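Local coordinates for putative yopH targeting protein (Yersinia pestis, PDB 4GF3) that probably acts as a type III secretion chaperone that binds the effector YopH and helps target it for export, at residues A12-L17 and Q104-L109; W36-A41 and T110-K115; A50-G55 and D114-L119; S61-I66 and D87-W92. All coordinates share one frame; numbering follows the deposited sequence.

Contact 1 (A12-L17 and Q104-L109); sequences ATELGL and QLASVL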
loop_
_atom_site.group_PDB
_atom_site.type_symbol
_atom_site.label_atom_id
_atom_site.label_comp_id
_atom_site.label_asym_id
_atom_site.label_seq_id
_atom_site.Cartn_x
_atom_site.Cartn_y
_atom_site.Cartn_z
ATOM N N ALA A 12 -10.796 -6.751 -1.093
ATOM C CA ALA A 12 -10.922 -7.869 -0.151
ATOM C C ALA A 12 -11.290 -9.153 -0.903
ATOM O O ALA A 12 -10.624 -10.196 -0.789
ATOM C CB ALA A 12 -11.980 -7.553 0.892
ATOM N N THR A 13 -12.331 -9.086 -1.717
ATOM C CA THR A 13 -12.710 -10.207 -2.543
ATOM C C THR A 13 -11.582 -10.722 -3.449
ATOM O O THR A 13 -11.378 -11.929 -3.498
ATOM C CB THR A 13 -13.966 -9.871 -3.387
ATOM O OG1 THR A 13 -15.008 -9.522 -2.478
ATOM C CG2 THR A 13 -14.381 -11.030 -4.213
ATOM N N GLU A 14 -10.886 -9.824 -4.129
ATOM C CA GLU A 14 -9.697 -10.177 -4.938
ATOM C C GLU A 14 -8.639 -10.937 -4.131
ATOM O O GLU A 14 -8.100 -11.960 -4.584
ATOM C CB GLU A 14 -9.086 -8.938 -5.520
ATOM C CG GLU A 14 -7.979 -9.202 -6.522
ATOM C CD GLU A 14 -8.489 -9.493 -7.928
ATOM O OE1 GLU A 14 -9.715 -9.373 -8.167
ATOM O OE2 GLU A 14 -7.651 -9.818 -8.800
ATOM N N LEU A 15 -8.361 -10.468 -2.926
ATOM C CA LEU A 15 -7.406 -11.124 -2.054
ATOM C C LEU A 15 -7.923 -12.375 -1.374
ATOM O O LEU A 15 -7.132 -13.155 -0.850
ATOM C CB LEU A 15 -6.939 -10.091 -0.979
ATOM C CG LEU A 15 -6.120 -8.848 -1.312
ATOM C CD1 LEU A 15 -5.842 -8.009 -0.031
ATOM C CD2 LEU A 15 -4.841 -9.187 -2.057
ATOM N N GLY A 16 -9.240 -12.587 -1.354
ATOM C CA GLY A 16 -9.826 -13.673 -0.595
ATOM C C GLY A 16 -9.997 -13.408 0.907
ATOM O O GLY A 16 -10.109 -14.356 1.683
ATOM N N LEU A 17 -10.061 -12.137 1.314
ATOM C CA LEU A 17 -10.476 -11.764 2.687
ATOM C C LEU A 17 -11.947 -11.425 2.762
ATOM O O LEU A 17 -12.520 -10.960 1.778
ATOM C CB LEU A 17 -9.692 -10.566 3.156
ATOM C CG LEU A 17 -8.177 -10.707 3.109
ATOM C CD1 LEU A 17 -7.499 -9.386 3.429
ATOM C CD2 LEU A 17 -7.763 -11.804 4.081
ATOM N N GLN A 104 -5.968 -4.199 -9.618
ATOM C CA GLN A 104 -4.826 -3.328 -9.586
ATOM C C GLN A 104 -4.374 -3.054 -8.193
ATOM O O GLN A 104 -3.198 -2.967 -7.916
ATOM C CB GLN A 104 -5.061 -1.965 -10.296
ATOM C CG GLN A 104 -3.758 -1.127 -10.286
ATOM C CD GLN A 104 -3.855 0.167 -11.122
ATOM O OE1 GLN A 104 -4.754 1.000 -10.956
ATOM N NE2 GLN A 104 -2.952 0.304 -12.032
ATOM N N LEU A 105 -5.322 -2.940 -7.270
ATOM C CA LEU A 105 -4.888 -2.709 -5.890
ATOM C C LEU A 105 -4.079 -3.872 -5.329
ATOM O O LEU A 105 -3.104 -3.704 -4.595
ATOM C CB LEU A 105 -6.087 -2.382 -4.976
ATOM C CG LEU A 105 -6.463 -0.948 -4.642
ATOM C CD1 LEU A 105 -7.454 -0.901 -3.457
ATOM C CD2 LEU A 105 -5.223 -0.098 -4.332
ATOM N N ALA A 106 -4.481 -5.071 -5.680
ATOM C CA ALA A 106 -3.758 -6.279 -5.300
ATOM C C ALA A 106 -2.372 -6.272 -5.972
ATOM O O ALA A 106 -1.387 -6.664 -5.333
ATOM C CB ALA A 106 -4.569 -7.519 -5.650
ATOM N N SER A 107 -2.258 -5.818 -7.231
ATOM C CA SER A 107 -0.916 -5.678 -7.862
ATOM C C SER A 107 -0.037 -4.679 -7.144
ATOM O O SER A 107 1.172 -4.893 -7.003
ATOM C CB SER A 107 -0.978 -5.236 -9.340
ATOM O OG SER A 107 -1.578 -6.220 -10.104
ATOM N N VAL A 108 -0.620 -3.559 -6.752
ATOM C CA VAL A 108 0.077 -2.561 -5.916
ATOM C C VAL A 108 0.583 -3.185 -4.630
ATOM O O VAL A 108 1.738 -3.051 -4.245
ATOM C CB VAL A 108 -0.843 -1.342 -5.614
ATOM C CG1 VAL A 108 -0.237 -0.423 -4.575
ATOM C CG2 VAL A 108 -1.037 -0.551 -6.889
ATOM N N LEU A 109 -0.289 -3.944 -3.996
ATOM C CA LEU A 109 0.098 -4.564 -2.739
ATOM C C LEU A 109 1.319 -5.498 -2.927
ATOM O O LEU A 109 2.322 -5.483 -2.173
ATOM C CB LEU A 109 -1.104 -5.285 -2.149
ATOM C CG LEU A 109 -0.808 -5.950 -0.784
ATOM C CD1 LEU A 109 -2.028 -5.927 0.120
ATOM C CD2 LEU A 109 -0.317 -7.364 -0.960
#
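Glu14 OE2 is the gripped polar atom of this contact: it is hydrogen-bonded to Ser135 OG and more weakly to Thr103 OG1, while the aliphatic part of the same side chain meets Ala106. With CG anti to the backbone N (chi1 -172°) and the chain bent at chi2, Glu14 lays CG 3.9 Å from Ala106 CB before its carboxylate turns to those hydroxyls. Leu15 approaches the same methyl, its CD2 lying 4.0 Å from Ala106 CB, which therefore has a partner from each of two successive residues. The other branch of Leu15 leads further along the second helix, where CD1 comes within 4.3 Å of Leu109 CD1. The backbones are nearest at Leu15 and Ala106, whose CA atoms are 6.9 Å apart. Helix 4-15 ends here in a Schellman motif. Leu17 N bonds to Ala12 O at 2.9 Å and Gly16 N to Thr13 O at 3.1 Å, with Gly16 at positive phi (80°) as the C-prime residue, so Leu15 packs from the last turn. The contact thereby joins the first and last helices of a CesT-type chaperone, and Phe11, one turn earlier on helix 4-15, extends it by touching Leu105, Ala106 and Leu109. A chain of another protein lies against the same helix pair, with aromatic packing on Leu15 and on Ala106 and an apolar side chain on Leu109.

Contact 2 (W36-A41 and T110-K115); sequences WVVHLA and TSLVDK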
loop_
_atom_site.group_PDB
_atom_site.type_symbol
_atom_site.label_atom_id
_atom_site.label_comp_id
_atom_site.label_asym_id
_atom_site.label_seq_id
_atom_site.Cartn_x
_atom_site.Cartn_y
_atom_site.Cartn_z
ATOM N N TRP A 36 4.893 -7.358 7.606
ATOM C CA TRP A 36 4.735 -6.176 6.843
ATOM C C TRP A 36 3.274 -5.708 6.897
ATOM O O TRP A 36 2.334 -6.502 6.886
ATOM C CB TRP A 36 5.003 -6.393 5.356
ATOM C CG TRP A 36 6.358 -6.870 4.900
ATOM C CD1 TRP A 36 6.586 -7.966 4.099
ATOM C CD2 TRP A 36 7.626 -6.221 5.054
ATOM N NE1 TRP A 36 7.915 -8.056 3.788
ATOM C CE2 TRP A 36 8.581 -7.011 4.368
ATOM C CE3 TRP A 36 8.056 -5.095 5.741
ATOM C CZ2 TRP A 36 9.940 -6.701 4.338
ATOM C CZ3 TRP A 36 9.404 -4.792 5.725
ATOM C CH2 TRP A 36 10.337 -5.607 5.035
ATOM N N VAL A 37 3.096 -4.409 6.786
ATOM C CA VAL A 37 1.750 -3.839 6.791
ATOM C C VAL A 37 1.599 -2.845 5.664
ATOM O O VAL A 37 2.344 -1.870 5.561
ATOM C CB VAL A 37 1.433 -3.168 8.180
ATOM C CG1 VAL A 37 0.054 -2.573 8.144
ATOM C CG2 VAL A 37 1.528 -4.165 9.296
ATOM N N VAL A 38 0.605 -3.081 4.795
ATOM C CA VAL A 38 0.266 -2.178 3.772
ATOM C C VAL A 38 -0.972 -1.470 4.269
ATOM O O VAL A 38 -1.991 -2.062 4.587
ATOM C CB VAL A 38 -0.023 -2.875 2.420
ATOM C CG1 VAL A 38 -0.648 -1.920 1.449
ATOM C CG2 VAL A 38 1.270 -3.383 1.754
ATOM N N HIS A 39 -0.866 -0.161 4.296
ATOM C CA HIS A 39 -1.946 0.738 4.732
ATOM C C HIS A 39 -2.673 1.319 3.538
ATOM O O HIS A 39 -2.082 1.618 2.485
ATOM C CB HIS A 39 -1.341 1.891 5.525
ATOM C CG HIS A 39 -0.655 1.456 6.767
ATOM N ND1 HIS A 39 -1.338 1.169 7.926
ATOM C CD2 HIS A 39 0.657 1.213 7.027
ATOM C CE1 HIS A 39 -0.476 0.799 8.849
ATOM N NE2 HIS A 39 0.730 0.798 8.312
ATOM N N LEU A 40 -3.977 1.467 3.695
ATOM C CA LEU A 40 -4.874 2.031 2.687
ATOM C C LEU A 40 -5.646 3.208 3.292
ATOM O O LEU A 40 -6.173 3.085 4.348
ATOM C CB LEU A 40 -5.908 1.030 2.249
ATOM C CG LEU A 40 -5.275 -0.250 1.819
ATOM C CD1 LEU A 40 -6.165 -1.432 2.213
ATOM C CD2 LEU A 40 -4.962 -0.046 0.370
ATOM N N ALA A 41 -5.736 4.321 2.578
ATOM C CA ALA A 41 -6.517 5.470 3.036
ATOM C C ALA A 41 -6.946 6.373 1.882
ATOM O O ALA A 41 -6.203 6.526 0.927
ATOM C CB ALA A 41 -5.698 6.275 3.997
ATOM N N THR A 110 1.223 -6.334 -3.933
ATOM C CA THR A 110 2.318 -7.301 -4.196
ATOM C C THR A 110 3.593 -6.576 -4.665
ATOM O O THR A 110 4.690 -7.002 -4.370
ATOM C CB THR A 110 1.896 -8.430 -5.166
ATOM O OG1 THR A 110 1.354 -7.886 -6.371
ATOM C CG2 THR A 110 0.864 -9.258 -4.553
ATOM N N SER A 111 3.451 -5.474 -5.365
ATOM C CA SER A 111 4.625 -4.678 -5.814
ATOM C C SER A 111 5.295 -3.945 -4.654
ATOM O O SER A 111 6.533 -3.846 -4.583
ATOM C CB SER A 111 4.212 -3.684 -6.884
ATOM O OG SER A 111 3.867 -4.390 -8.065
ATOM N N LEU A 112 4.466 -3.459 -3.745
ATOM C CA LEU A 112 4.966 -2.799 -2.531
ATOM C C LEU A 112 5.831 -3.773 -1.758
ATOM O O LEU A 112 6.993 -3.475 -1.402
ATOM C CB LEU A 112 3.783 -2.328 -1.656
ATOM C CG LEU A 112 3.038 -1.083 -2.081
ATOM C CD1 LEU A 112 1.767 -0.789 -1.290
ATOM C CD2 LEU A 112 3.928 0.153 -2.059
ATOM N N VAL A 113 5.260 -4.972 -1.518
ATOM C CA VAL A 113 5.951 -6.030 -0.786
ATOM C C VAL A 113 7.226 -6.433 -1.504
ATOM O O VAL A 113 8.280 -6.598 -0.884
ATOM C CB VAL A 113 4.998 -7.244 -0.533
ATOM C CG1 VAL A 113 5.777 -8.462 -0.070
ATOM C CG2 VAL A 113 3.940 -6.822 0.497
ATOM N N ASP A 114 7.155 -6.583 -2.817
ATOM C CA ASP A 114 8.357 -6.970 -3.572
ATOM C C ASP A 114 9.484 -5.915 -3.494
ATOM O O ASP A 114 10.665 -6.254 -3.432
ATOM C CB ASP A 114 8.002 -7.222 -5.057
ATOM C CG ASP A 114 7.341 -8.601 -5.317
ATOM O OD1 ASP A 114 7.544 -9.572 -4.567
ATOM O OD2 ASP A 114 6.637 -8.709 -6.341
ATOM N N LYS A 115 9.111 -4.650 -3.514
ATOM C CA LYS A 115 10.062 -3.517 -3.426
ATOM C C LYS A 115 10.734 -3.523 -2.079
ATOM O O LYS A 115 11.962 -3.414 -2.020
ATOM C CB LYS A 115 9.378 -2.178 -3.667
ATOM C CG LYS A 115 10.302 -0.958 -3.918
ATOM C CD LYS A 115 11.297 -1.117 -5.061
ATOM C CE LYS A 115 12.075 0.158 -5.331
ATOM N NZ LYS A 115 12.972 0.080 -6.524
#
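Leu112 is the first residue of segment 110-115, part of helix 102-118, to meet the strand, and it does so with one methyl. Its CD1 is applied to both branches of Val38, 3.8 Å from Val38 CG1 and 4.0 Å from Val38 CG2. Val38 has CG1 anti to its backbone N (chi1 168°), which presents the two methyls together to the helix; the two side chains cross obliquely. The next residue, Val113, reaches a different point of strand 36-41: its CG1 stands 4.3 Å from Trp36 CD1, approaching the five-membered part of the indole. Backbone spacing supports this assignment, since the CA atoms of Leu112 and Val38 are 7.9 Å apart and those of Val113 and Trp36 are 7.7 Å apart. Ile32 of the adjoining strand touches both Val38 and Val113, and Ala50 and Met52 on the other neighbouring strand touch Leu112. The helix thus packs across one face of the sheet. On the reverse face Val37 and His39 meet a chain of another protein, and His39 NE2 hydrogen-bonds an acidic side chain there. No hydrogen bond joins the two segments, so their association rests on methyl and aromatic packing, consistent with a nonpolar core between helix and sheet.

Contact 3 (A50-G55 and D114-L119); sequences AFMRAG and DKAVTL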
loop_
_atom_site.group_PDB
_atom_site.type_symbol
_atom_site.label_atom_id
_atom_site.label_comp_id
_atom_site.label_asym_id
_atom_site.label_seq_id
_atom_site.Cartn_x
_atom_site.Cartn_y
_atom_site.Cartn_z
ATOM N N ALA A 50 -1.941 3.619 -1.038
ATOM C CA ALA A 50 -1.521 2.386 -0.443
ATOM C C ALA A 50 -0.041 2.544 -0.140
ATOM O O ALA A 50 0.757 3.067 -0.959
ATOM C CB ALA A 50 -1.749 1.234 -1.388
ATOM N N PHE A 51 0.331 2.219 1.072
ATOM C CA PHE A 51 1.725 2.501 1.507
ATOM C C PHE A 51 2.195 1.602 2.624
ATOM O O PHE A 51 1.369 1.059 3.398
ATOM C CB PHE A 51 1.921 4.002 1.877
ATOM C CG PHE A 51 1.225 4.433 3.122
ATOM C CD1 PHE A 51 1.895 4.417 4.366
ATOM C CD2 PHE A 51 -0.091 4.850 3.082
ATOM C CE1 PHE A 51 1.259 4.812 5.509
ATOM C CE2 PHE A 51 -0.710 5.298 4.230
ATOM C CZ PHE A 51 -0.036 5.282 5.441
ATOM N N MET A 52 3.517 1.469 2.729
ATOM C CA MET A 52 4.145 0.637 3.757
ATOM C C MET A 52 5.505 1.219 4.171
ATOM O O MET A 52 6.236 1.847 3.348
ATOM C CB MET A 52 4.273 -0.812 3.287
ATOM C CG MET A 52 5.223 -1.086 2.161
ATOM S SD MET A 52 5.404 -2.849 1.923
ATOM C CE MET A 52 6.459 -3.343 3.281
ATOM N N ARG A 53 5.845 1.010 5.433
ATOM C CA ARG A 53 7.200 1.257 5.905
ATOM C C ARG A 53 8.002 -0.013 5.660
ATOM O O ARG A 53 7.622 -1.124 6.066
ATOM C CB ARG A 53 7.235 1.663 7.383
ATOM C CG ARG A 53 8.632 2.051 7.957
ATOM C CD ARG A 53 8.461 2.838 9.264
ATOM N NE ARG A 53 9.706 3.230 9.967
ATOM C CZ ARG A 53 10.324 2.486 10.882
ATOM N NH1 ARG A 53 9.868 1.270 11.172
ATOM N NH2 ARG A 53 11.435 2.931 11.496
ATOM N N ALA A 54 9.127 0.156 4.995
ATOM C CA ALA A 54 10.057 -0.922 4.801
ATOM C C ALA A 54 11.331 -0.712 5.679
ATOM O O ALA A 54 11.297 0.030 6.703
ATOM C CB ALA A 54 10.364 -1.034 3.314
ATOM N N GLY A 55 12.458 -1.287 5.255
ATOM C CA GLY A 55 13.691 -1.306 6.074
ATOM C C GLY A 55 14.530 -0.056 5.940
ATOM O O GLY A 55 14.230 0.849 5.133
ATOM N N ASP A 114 7.155 -6.583 -2.817
ATOM C CA ASP A 114 8.357 -6.970 -3.572
ATOM C C ASP A 114 9.484 -5.915 -3.494
ATOM O O ASP A 114 10.665 -6.254 -3.432
ATOM C CB ASP A 114 8.002 -7.222 -5.057
ATOM C CG ASP A 114 7.341 -8.601 -5.317
ATOM O OD1 ASP A 114 7.544 -9.572 -4.567
ATOM O OD2 ASP A 114 6.637 -8.709 -6.341
ATOM N N LYS A 115 9.111 -4.650 -3.514
ATOM C CA LYS A 115 10.062 -3.517 -3.426
ATOM C C LYS A 115 10.734 -3.523 -2.079
ATOM O O LYS A 115 11.962 -3.414 -2.020
ATOM C CB LYS A 115 9.378 -2.178 -3.667
ATOM C CG LYS A 115 10.302 -0.958 -3.918
ATOM C CD LYS A 115 11.297 -1.117 -5.061
ATOM C CE LYS A 115 12.075 0.158 -5.331
ATOM N NZ LYS A 115 12.972 0.080 -6.524
ATOM N N ALA A 116 9.940 -3.748 -1.032
ATOM C CA ALA A 116 10.449 -3.862 0.308
ATOM C C ALA A 116 11.514 -4.968 0.454
ATOM O O ALA A 116 12.602 -4.744 0.970
ATOM C CB ALA A 116 9.292 -4.052 1.240
ATOM N N VAL A 117 11.202 -6.145 -0.073
ATOM C CA VAL A 117 12.153 -7.228 -0.181
ATOM C C VAL A 117 13.391 -6.809 -1.018
ATOM O O VAL A 117 14.498 -6.873 -0.504
ATOM C CB VAL A 117 11.467 -8.501 -0.742
ATOM C CG1 VAL A 117 12.502 -9.563 -1.038
ATOM C CG2 VAL A 117 10.387 -8.992 0.225
ATOM N N THR A 118 13.211 -6.351 -2.255
ATOM C CA THR A 118 14.331 -5.906 -3.079
ATOM C C THR A 118 15.228 -4.850 -2.400
ATOM O O THR A 118 16.436 -4.886 -2.561
ATOM C CB THR A 118 13.946 -5.377 -4.503
ATOM O OG1 THR A 118 13.382 -4.069 -4.430
ATOM C CG2 THR A 118 13.020 -6.340 -5.245
ATOM N N LEU A 119 14.644 -3.929 -1.653
ATOM C CA LEU A 119 15.402 -2.978 -0.889
ATOM C C LEU A 119 15.877 -3.665 0.389
ATOM O O LEU A 119 16.624 -3.052 1.121
ATOM C CB LEU A 119 14.515 -1.751 -0.560
ATOM C CG LEU A 119 14.201 -0.852 -1.768
ATOM C CD1 LEU A 119 13.216 0.248 -1.423
ATOM C CD2 LEU A 119 15.423 -0.179 -2.342
HETATM O O HOH W 1 13.179 -3.146 3.134
#
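Ala116 CB packs tightly against two side chains of strand 50-55, Met52 and Ala54. Met52 CE comes within 3.6 Å of Ala116 CB, and Met52 SD lies at 4.1 Å from the same methyl. The chain bends at chi3 (-76°), which turns the terminal methyl in beside the helix instead of carrying it further along. Ala54 meets the methyl directly, its CB 3.8 Å from Ala116 CB. Two small side chains allow a close approach here, with the CA atoms of Ala54 and Ala116 just 5.4 Å apart. Trp36 also touches both Met52 and Ala116, so the adjacent strand contributes to the packing. Beyond Ala54 the contact becomes looser and wet: a water accepts from Gly55 N at 2.9 Å and donates to Ala116 O at 2.8 Å, linking strand to helix where no direct bond does. Within segment 114-119, Lys115 O is used twice, accepting from the backbone N of Leu119 and, at 2.9 Å, from Thr118 OG1, the latter tilted 18° from the carbonyl plane. The chemistry therefore divides into an apolar methyl and thioether cluster, consistent with the close approach of the backbones, and a water bridge that supplies partners for two backbone groups beside it.

Contact 4 (S61-I66 and D87-W92); sequences SQLYDI and DHWLLW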
loop_
_atom_site.group_PDB
_atom_site.type_symbol
_atom_site.label_atom_id
_atom_site.label_comp_id
_atom_site.label_asym_id
_atom_site.label_seq_id
_atom_site.Cartn_x
_atom_site.Cartn_y
_atom_site.Cartn_z
ATOM N N SER A 61 24.233 4.329 -2.735
ATOM C CA SER A 61 23.824 3.598 -3.937
ATOM C C SER A 61 22.303 3.472 -4.079
ATOM O O SER A 61 21.791 3.648 -5.200
ATOM C CB SER A 61 24.431 2.178 -3.982
ATOM O OG SER A 61 23.586 1.275 -3.228
ATOM N N GLN A 62 21.564 3.160 -3.001
ATOM C CA GLN A 62 20.130 3.033 -3.177
ATOM C C GLN A 62 19.481 4.363 -3.487
ATOM O O GLN A 62 18.444 4.350 -4.136
ATOM C CB GLN A 62 19.358 2.548 -1.960
ATOM C CG GLN A 62 19.797 1.268 -1.368
ATOM C CD GLN A 62 18.802 0.726 -0.370
ATOM O OE1 GLN A 62 18.408 1.382 0.611
ATOM N NE2 GLN A 62 18.423 -0.513 -0.594
ATOM N N LEU A 63 19.995 5.464 -2.942
ATOM C CA LEU A 63 19.307 6.732 -3.089
ATOM C C LEU A 63 19.342 7.117 -4.564
ATOM O O LEU A 63 18.363 7.632 -5.082
ATOM C CB LEU A 63 19.919 7.840 -2.251
ATOM C CG LEU A 63 20.112 7.654 -0.729
ATOM C CD1 LEU A 63 21.180 8.576 -0.204
ATOM C CD2 LEU A 63 18.864 7.897 0.070
ATOM N N TYR A 64 20.486 6.908 -5.218
ATOM C CA TYR A 64 20.593 7.153 -6.671
ATOM C C TYR A 64 19.666 6.238 -7.441
ATOM O O TYR A 64 18.850 6.691 -8.243
ATOM C CB TYR A 64 21.984 6.892 -7.186
ATOM C CG TYR A 64 22.988 7.932 -6.873
ATOM C CD1 TYR A 64 23.663 7.925 -5.639
ATOM C CD2 TYR A 64 23.346 8.914 -7.823
ATOM C CE1 TYR A 64 24.673 8.852 -5.346
ATOM C CE2 TYR A 64 24.323 9.851 -7.505
ATOM C CZ TYR A 64 25.000 9.793 -6.274
ATOM O OH TYR A 64 25.940 10.704 -5.953
ATOM N N ASP A 65 19.731 4.943 -7.162
ATOM C CA ASP A 65 18.865 3.991 -7.844
ATOM C C ASP A 65 17.425 4.446 -7.769
ATOM O O ASP A 65 16.747 4.419 -8.753
ATOM C CB ASP A 65 18.867 2.598 -7.191
ATOM C CG ASP A 65 20.220 1.877 -7.225
ATOM O OD1 ASP A 65 21.139 2.167 -8.068
ATOM O OD2 ASP A 65 20.350 0.910 -6.390
ATOM N N ILE A 66 16.935 4.799 -6.591
ATOM C CA ILE A 66 15.539 5.200 -6.441
ATOM C C ILE A 66 15.241 6.527 -7.194
ATOM O O ILE A 66 14.232 6.658 -7.898
ATOM C CB ILE A 66 15.114 5.387 -4.952
ATOM C CG1 ILE A 66 15.146 4.097 -4.132
ATOM C CG2 ILE A 66 13.734 5.967 -4.856
ATOM C CD1 ILE A 66 14.965 2.826 -4.917
ATOM N N ASP A 87 15.502 7.234 8.133
ATOM C CA ASP A 87 16.160 6.674 6.973
ATOM C C ASP A 87 15.514 5.307 6.590
ATOM O O ASP A 87 16.140 4.530 5.865
ATOM C CB ASP A 87 17.675 6.530 7.193
ATOM C CG ASP A 87 18.382 7.883 7.434
ATOM O OD1 ASP A 87 17.762 8.954 7.218
ATOM O OD2 ASP A 87 19.560 7.874 7.794
ATOM N N HIS A 88 14.311 5.034 7.089
ATOM C CA HIS A 88 13.514 3.927 6.531
ATOM C C HIS A 88 12.797 4.351 5.292
ATOM O O HIS A 88 12.213 5.451 5.185
ATOM C CB HIS A 88 12.493 3.337 7.490
ATOM C CG HIS A 88 13.106 2.504 8.565
ATOM N ND1 HIS A 88 12.681 1.228 8.869
ATOM C CD2 HIS A 88 14.130 2.774 9.396
ATOM C CE1 HIS A 88 13.396 0.763 9.875
ATOM N NE2 HIS A 88 14.305 1.674 10.197
ATOM N N TRP A 89 12.778 3.416 4.366
ATOM C CA TRP A 89 12.018 3.573 3.159
ATOM C C TRP A 89 10.531 3.544 3.465
ATOM O O TRP A 89 10.049 2.711 4.245
ATOM C CB TRP A 89 12.356 2.480 2.168
ATOM C CG TRP A 89 13.733 2.637 1.605
ATOM C CD1 TRP A 89 14.839 1.822 1.790
ATOM C CD2 TRP A 89 14.137 3.658 0.699
ATOM N NE1 TRP A 89 15.890 2.286 1.048
ATOM C CE2 TRP A 89 15.486 3.407 0.364
ATOM C CE3 TRP A 89 13.480 4.730 0.122
ATOM C CZ2 TRP A 89 16.207 4.242 -0.506
ATOM C CZ3 TRP A 89 14.211 5.575 -0.737
ATOM C CH2 TRP A 89 15.541 5.294 -1.053
ATOM N N LEU A 90 9.833 4.463 2.835
ATOM C CA LEU A 90 8.380 4.505 2.870
ATOM C C LEU A 90 7.929 4.383 1.415
ATOM O O LEU A 90 8.140 5.305 0.606
ATOM C CB LEU A 90 7.911 5.826 3.462
ATOM C CG LEU A 90 6.447 5.894 3.965
ATOM C CD1 LEU A 90 6.283 7.132 4.823
ATOM C CD2 LEU A 90 5.416 5.877 2.845
ATOM N N LEU A 91 7.278 3.261 1.109
ATOM C CA LEU A 91 6.932 2.857 -0.256
ATOM C C LEU A 91 5.451 3.125 -0.446
ATOM O O LEU A 91 4.614 2.844 0.465
ATOM C CB LEU A 91 7.248 1.393 -0.457
ATOM C CG LEU A 91 8.649 0.904 -0.093
ATOM C CD1 LEU A 91 8.739 -0.582 -0.382
ATOM C CD2 LEU A 91 9.674 1.732 -0.827
ATOM N N TRP A 92 5.071 3.714 -1.580
ATOM C CA TRP A 92 3.737 4.200 -1.679
ATOM C C TRP A 92 3.261 4.286 -3.141
ATOM O O TRP A 92 4.036 4.345 -4.125
ATOM C CB TRP A 92 3.532 5.561 -0.975
ATOM C CG TRP A 92 4.347 6.695 -1.573
ATOM C CD1 TRP A 92 5.585 7.115 -1.148
ATOM C CD2 TRP A 92 3.951 7.623 -2.612
ATOM N NE1 TRP A 92 5.957 8.251 -1.811
ATOM C CE2 TRP A 92 5.031 8.532 -2.783
ATOM C CE3 TRP A 92 2.823 7.724 -3.479
ATOM C CZ2 TRP A 92 4.991 9.562 -3.733
ATOM C CZ3 TRP A 92 2.805 8.712 -4.437
ATOM C CH2 TRP A 92 3.874 9.634 -4.537
#
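Helix 60-68, the middle helix of the chaperone fold, meets strand 88-96 through the indole of Trp89, which lies against Gln62, its neighbour Leu63 and, one turn on, Ile66. The short helix and strand segments run 18° apart with axes 12.1 Å from each other, a wide gap spanned by this large side chain. At the NE1 edge of the ring Trp89 NE1 donates to Gln62 OE1 over 2.7 Å. The bond is straight at the hydrogen, 167°, and the oxygen lies in the indole plane; relative to the amide, however, the donor stands 47° out of the carbonyl plane. Gln62 CG lies anti to the carbonyl carbon and the chain runs extended from there, carrying the amide to the indole NH. Its OE1 also accepts from Thr58 N, so two donors fix the amide oxygen of a buried side chain. The six-membered ring carries the apolar half of the contact. Ile66 CG1 presses to 3.3 Å from Trp89 CH2, an unusually short approach suggesting strain, in keeping with an Ile66 chi2 that is not staggered, whereas Leu63 CD2 is looser at 4.4 Å from Trp89 CH2. Leu83 touches Leu63 and Trp89, and Leu119 touches Trp89 and Gln62. The contact packs the middle helix on the last strand, and the chain order, alpha-beta-beta-beta-alpha-beta-beta-alpha, is that of class I type III secretion chaperones.

In the fold
From the N terminus, helix 4-15 comes first, and contact 1 closes the longest loop by joining its end to helix 102-118 near the C terminus. Strand 36-42 then returns to that helix in contact 2, and strand 47-56 in contact 3; both cross contact 1 along the chain and finish on overlapping parts of the helix, sharing Asp114 and Lys115. Their centres are only about 6 Å apart, since the two strands are sheet neighbours. Contact 4, between helix 60-68 and strand 88-96, is nested inside all three loops, with its centre about 25 Å from that of contact 1. Helix 102-118 thus ties the first helix to the sheet, and contact 4 attaches helix 60-68 to strand 88-96 of the same sheet.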